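Local coordinates for sugar ABC transporter, sugar-binding protein (Streptococcus pneumoniae, PDB 2HEU) that probably captures a sugar, most likely a raffinose-family oligosaccharide, outside the cell and hands it to an ABC transporter for uptake, at residues G142-Q154 against G274-S286. Sequence-based numbering, arbitrary orientation. Where two conformers were deposited one is given.
Sequences GLKVPETWDEFEQ and GTFMIPGKEKGQS
Phe276 stands with CG in the cramped site between its own N and carbonyl carbon (chi1 63°), which lifts its ring against Val145 and Pro146. Val145 CG1 rests on Phe276 CB, and Pro146 CD and CG lie over one face of the Phe276 ring, CD 3.6 Å from its centroid, a CH-pi contact. The edge of Phe276 points at the face of Phe152 in a T-shaped stack, planes at 79°. Water 1 then bridges Met277 O and Pro146 O. Pro279 packs against the backbone at the helix start, its CB 3.4 Å from Thr148 N and its CD against Phe152 CD2. Thr148 is the N-cap residue, its OG1 accepting from Glu151 N, while Gly280 O takes the first-turn amide, Trp149 N, at 3.0 Å through a bent bond and also meets Thr148 CA-H. The backbone running from Gly280 into Lys281 passes over one face of the Trp149 indole, where Lys281 CB sits 3.7 Å from the centroid of the six-membered ring. Beyond it, extended Lys283 lays CG on Thr148 CG2; its NZ and Glu151 OE2, oppositely charged but 4.1 Å apart, stop short of a salt bridge and are joined through water 3, which also donates to Glu147 OE1. Trp149 NE1 bonds to Thr187 OG1, and its indole packs on helix 212-222. Phe276 pairs by backbone with Ile131 of strand 129-134; the contact joins the N-terminus of helix 149-161 to the loop following strand 273-276, an outer strand of the three-stranded antiparallel sheet.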
loop_
_atom_site.group_PDB
_atom_site.type_symbol
_atom_site.label_atom_id
_atom_site.label_comp_id
_atom_site.label_asym_id
_atom_site.label_seq_id
_atom_site.Cartn_x
_atom_site.Cartn_y
_atom_site.Cartn_z
ATOM N N GLY A 142 -14.752 9.133 25.731
ATOM C CA GLY A 142 -15.038 10.443 25.229
ATOM C C GLY A 142 -14.000 11.029 24.304
ATOM O O GLY A 142 -13.820 12.245 24.267
ATOM N N LEU A 143 -13.274 10.176 23.578
ATOM C CA LEU A 143 -12.214 10.569 22.697
ATOM C C LEU A 143 -12.641 10.652 21.271
ATOM O O LEU A 143 -13.560 9.927 20.888
ATOM C CB LEU A 143 -11.083 9.566 22.764
ATOM C CG LEU A 143 -10.552 9.380 24.142
ATOM C CD1 LEU A 143 -9.580 8.163 24.173
ATOM C CD2 LEU A 143 -9.878 10.599 24.742
ATOM N N LYS A 144 -11.897 11.434 20.480
ATOM C CA LYS A 144 -12.234 11.662 19.130
ATOM C C LYS A 144 -10.993 11.406 18.282
ATOM O O LYS A 144 -9.834 11.602 18.696
ATOM C CB LYS A 144 -12.653 13.133 18.927
ATOM C CG LYS A 144 -13.754 13.607 19.738
ATOM C CD LYS A 144 -15.024 12.867 19.480
ATOM C CE LYS A 144 -16.215 13.599 20.174
ATOM N NZ LYS A 144 -16.043 13.503 21.667
ATOM N N VAL A 145 -11.248 10.973 17.072
ATOM C CA VAL A 145 -10.197 10.895 16.049
ATOM C C VAL A 145 -9.495 12.248 15.931
ATOM O O VAL A 145 -10.181 13.304 15.818
ATOM C CB VAL A 145 -10.873 10.537 14.623
ATOM C CG1 VAL A 145 -9.930 10.826 13.483
ATOM C CG2 VAL A 145 -11.295 9.011 14.677
ATOM N N PRO A 146 -8.175 12.283 15.894
ATOM C CA PRO A 146 -7.434 13.594 15.835
ATOM C C PRO A 146 -7.344 14.101 14.425
ATOM O O PRO A 146 -7.180 13.346 13.508
ATOM C CB PRO A 146 -6.081 13.211 16.391
ATOM C CG PRO A 146 -5.892 11.805 15.889
ATOM C CD PRO A 146 -7.241 11.123 15.937
ATOM N N GLU A 147 -7.396 15.410 14.270
ATOM C CA GLU A 147 -7.346 16.076 12.890
ATOM C C GLU A 147 -6.261 16.963 12.695
ATOM O O GLU A 147 -6.146 17.555 11.656
ATOM C CB GLU A 147 -8.383 16.949 12.413
ATOM C CG GLU A 147 -9.045 17.189 13.391
ATOM C CD GLU A 147 -10.300 16.600 13.126
ATOM O OE1 GLU A 147 -11.261 17.456 12.930
ATOM O OE2 GLU A 147 -10.292 15.570 12.434
ATOM N N THR A 148 -5.303 17.009 13.621
ATOM C CA THR A 148 -4.052 17.713 13.472
ATOM C C THR A 148 -2.945 16.922 14.267
ATOM O O THR A 148 -3.246 16.161 15.150
ATOM C CB THR A 148 -4.063 19.131 14.051
ATOM O OG1 THR A 148 -4.259 19.060 15.431
ATOM C CG2 THR A 148 -5.157 20.008 13.422
ATOM N N TRP A 149 -1.702 17.213 13.948
ATOM C CA TRP A 149 -0.583 16.691 14.709
ATOM C C TRP A 149 -0.818 16.987 16.188
ATOM O O TRP A 149 -0.594 16.095 17.054
ATOM C CB TRP A 149 0.731 17.271 14.317
ATOM C CG TRP A 149 1.207 17.024 12.905
ATOM C CD1 TRP A 149 0.873 16.002 12.040
ATOM C CD2 TRP A 149 2.127 17.841 12.194
ATOM N NE1 TRP A 149 1.560 16.122 10.871
ATOM C CE2 TRP A 149 2.374 17.229 10.949
ATOM C CE3 TRP A 149 2.876 19.001 12.514
ATOM C CZ2 TRP A 149 3.236 17.758 10.008
ATOM C CZ3 TRP A 149 3.766 19.544 11.568
ATOM C CH2 TRP A 149 3.938 18.910 10.367
ATOM N N ASP A 150 -1.183 18.228 16.519
ATOM C CA ASP A 150 -1.287 18.581 17.939
ATOM C C ASP A 150 -2.429 17.806 18.570
ATOM O O ASP A 150 -2.308 17.411 19.749
ATOM C CB ASP A 150 -1.508 20.102 18.032
ATOM C CG ASP A 150 -0.260 20.910 17.824
ATOM O OD1 ASP A 150 0.796 20.401 17.537
ATOM O OD2 ASP A 150 -0.439 22.150 17.941
ATOM N N GLU A 151 -3.528 17.613 17.884
ATOM C CA GLU A 151 -4.613 16.809 18.471
ATOM C C GLU A 151 -4.175 15.377 18.639
ATOM O O GLU A 151 -4.598 14.695 19.590
ATOM C CB GLU A 151 -5.857 16.819 17.645
ATOM C CG GLU A 151 -6.635 18.127 17.654
ATOM C CD GLU A 151 -7.952 18.058 17.008
ATOM O OE1 GLU A 151 -8.311 17.120 16.365
ATOM O OE2 GLU A 151 -8.786 19.015 17.156
ATOM N N PHE A 152 -3.320 14.848 17.787
ATOM C CA PHE A 152 -2.860 13.432 17.921
ATOM C C PHE A 152 -1.982 13.287 19.176
ATOM O O PHE A 152 -2.148 12.357 19.942
ATOM C CB PHE A 152 -2.169 13.068 16.620
ATOM C CG PHE A 152 -1.956 11.547 16.413
ATOM C CD1 PHE A 152 -2.446 10.560 17.220
ATOM C CD2 PHE A 152 -1.216 11.204 15.283
ATOM C CE1 PHE A 152 -2.229 9.217 16.891
ATOM C CE2 PHE A 152 -1.007 9.874 14.972
ATOM C CZ PHE A 152 -1.523 8.881 15.781
ATOM N N GLU A 153 -1.075 14.257 19.383
ATOM C CA GLU A 153 -0.268 14.272 20.576
ATOM C C GLU A 153 -1.205 14.269 21.808
ATOM O O GLU A 153 -1.004 13.494 22.749
ATOM C CB GLU A 153 0.584 15.585 20.641
ATOM C CG GLU A 153 1.650 15.676 19.663
ATOM C CD GLU A 153 2.324 17.048 19.601
ATOM O OE1 GLU A 153 1.732 18.026 20.144
ATOM O OE2 GLU A 153 3.417 17.150 19.014
ATOM N N GLN A 154 -2.230 15.128 21.794
ATOM C CA GLN A 154 -3.084 15.239 22.975
ATOM C C GLN A 154 -3.879 13.983 23.204
ATOM O O GLN A 154 -4.114 13.592 24.335
ATOM C CB GLN A 154 -3.986 16.465 22.874
ATOM C CG GLN A 154 -4.706 16.751 24.164
ATOM C CD GLN A 154 -3.714 17.092 25.283
ATOM O OE1 GLN A 154 -3.692 16.374 26.351
ATOM N NE2 GLN A 154 -2.849 18.058 25.072
ATOM N N GLY A 274 -12.292 0.997 13.757
ATOM C CA GLY A 274 -12.229 2.080 12.828
ATOM C C GLY A 274 -10.811 2.322 12.388
ATOM O O GLY A 274 -9.841 1.733 12.913
ATOM N N THR A 275 -10.665 3.217 11.412
ATOM C CA THR A 275 -9.332 3.701 11.005
ATOM C C THR A 275 -9.399 5.231 10.845
ATOM O O THR A 275 -10.479 5.804 10.546
ATOM C CB THR A 275 -8.870 3.031 9.695
ATOM O OG1 THR A 275 -9.897 3.150 8.698
ATOM C CG2 THR A 275 -8.475 1.588 9.897
ATOM N N PHE A 276 -8.272 5.860 11.000
ATOM C CA PHE A 276 -8.170 7.258 10.669
ATOM C C PHE A 276 -6.868 7.497 9.926
ATOM O O PHE A 276 -5.868 6.782 10.032
ATOM C CB PHE A 276 -8.366 8.202 11.862
ATOM C CG PHE A 276 -7.357 8.108 12.980
ATOM C CD1 PHE A 276 -6.155 8.829 12.943
ATOM C CD2 PHE A 276 -7.623 7.383 14.163
ATOM C CE1 PHE A 276 -5.289 8.834 14.039
ATOM C CE2 PHE A 276 -6.778 7.378 15.230
ATOM C CZ PHE A 276 -5.609 8.130 15.151
ATOM N N MET A 277 -6.865 8.552 9.139
ATOM C CA MET A 277 -5.665 9.002 8.424
ATOM C C MET A 277 -4.772 9.762 9.414
ATOM O O MET A 277 -5.241 10.550 10.238
ATOM C CB MET A 277 -6.057 9.939 7.274
ATOM C CG MET A 277 -6.858 9.187 6.210
ATOM S SD MET A 277 -7.680 10.265 5.043
ATOM C CE MET A 277 -6.253 10.610 4.199
ATOM N N ILE A 278 -3.486 9.570 9.233
ATOM C CA ILE A 278 -2.539 10.388 10.014
ATOM C C ILE A 278 -2.740 11.837 9.590
ATOM O O ILE A 278 -2.740 12.221 8.442
ATOM C CB ILE A 278 -1.116 9.923 9.718
ATOM C CG1 ILE A 278 -0.918 8.495 10.305
ATOM C CG2 ILE A 278 -0.079 10.897 10.301
ATOM C CD1 ILE A 278 0.440 7.874 10.027
ATOM N N PRO A 279 -2.948 12.701 10.605
ATOM C CA PRO A 279 -3.235 14.119 10.342
ATOM C C PRO A 279 -2.048 14.835 9.851
ATOM O O PRO A 279 -0.891 14.464 10.068
ATOM C CB PRO A 279 -3.836 14.649 11.642
ATOM C CG PRO A 279 -3.081 13.821 12.620
ATOM C CD PRO A 279 -3.088 12.448 12.068
ATOM N N GLY A 280 -2.361 15.961 9.230
ATOM C CA GLY A 280 -1.421 16.954 8.963
ATOM C C GLY A 280 -1.315 18.016 10.014
ATOM O O GLY A 280 -1.915 17.903 11.082
ATOM N N LYS A 281 -0.539 19.103 9.800
ATOM C CA LYS A 281 -0.422 20.139 10.824
ATOM C C LYS A 281 -1.758 20.860 11.008
ATOM O O LYS A 281 -2.167 21.220 12.150
ATOM C CB LYS A 281 0.650 21.135 10.474
ATOM C CG LYS A 281 0.910 22.247 11.478
ATOM C CD LYS A 281 2.102 23.045 11.006
ATOM C CE LYS A 281 2.522 24.207 11.865
ATOM N NZ LYS A 281 3.741 24.938 11.208
ATOM N N GLU A 282 -2.387 21.117 9.875
ATOM C CA GLU A 282 -3.587 21.877 9.747
ATOM C C GLU A 282 -4.693 20.815 9.426
ATOM O O GLU A 282 -4.535 19.821 8.817
ATOM C CB GLU A 282 -3.478 22.984 8.680
ATOM C CG GLU A 282 -2.344 23.930 8.790
ATOM C CD GLU A 282 -2.374 24.744 10.049
ATOM O OE1 GLU A 282 -3.394 24.901 10.752
ATOM O OE2 GLU A 282 -1.303 25.312 10.424
ATOM N N LYS A 283 -5.932 21.199 9.765
ATOM C CA LYS A 283 -7.091 20.409 9.346
ATOM C C LYS A 283 -7.304 20.391 7.903
ATOM O O LYS A 283 -7.011 21.338 7.204
ATOM C CB LYS A 283 -8.277 20.960 9.986
ATOM C CG LYS A 283 -8.103 20.917 11.491
ATOM C CD LYS A 283 -9.216 21.563 12.114
ATOM C CE LYS A 283 -8.874 21.291 13.814
ATOM N NZ LYS A 283 -9.980 21.872 14.543
ATOM N N GLY A 284 -7.752 19.257 7.383
ATOM C CA GLY A 284 -7.898 19.065 5.985
ATOM C C GLY A 284 -6.636 18.649 5.300
ATOM O O GLY A 284 -6.615 18.465 4.101
ATOM N N GLN A 285 -5.533 18.421 6.028
ATOM C CA GLN A 285 -4.221 18.106 5.489
ATOM C C GLN A 285 -3.833 16.629 5.676
ATOM O O GLN A 285 -2.674 16.273 5.390
ATOM C CB GLN A 285 -3.183 19.019 6.119
ATOM C CG GLN A 285 -3.444 20.493 5.628
ATOM C CD GLN A 285 -2.392 21.418 6.133
ATOM O OE1 GLN A 285 -1.523 21.069 6.932
ATOM N NE2 GLN A 285 -2.408 22.635 5.618
ATOM N N SER A 286 -4.686 15.808 6.205
ATOM C CA SER A 286 -4.339 14.423 6.401
ATOM C C SER A 286 -4.105 13.717 5.106
ATOM O O SER A 286 -4.680 14.046 4.063
ATOM C CB SER A 286 -5.398 13.716 7.238
ATOM O OG SER A 286 -6.613 13.656 6.467
HETATM O O HOH W 1 -6.877 12.592 10.897
HETATM O O HOH W 2 -5.052 17.107 8.983
HETATM O O HOH W 3 -10.878 19.322 15.385
HETATM O O HOH W 4 -0.813 20.417 14.537
HETATM O O HOH W 5 -8.467 21.520 16.972
#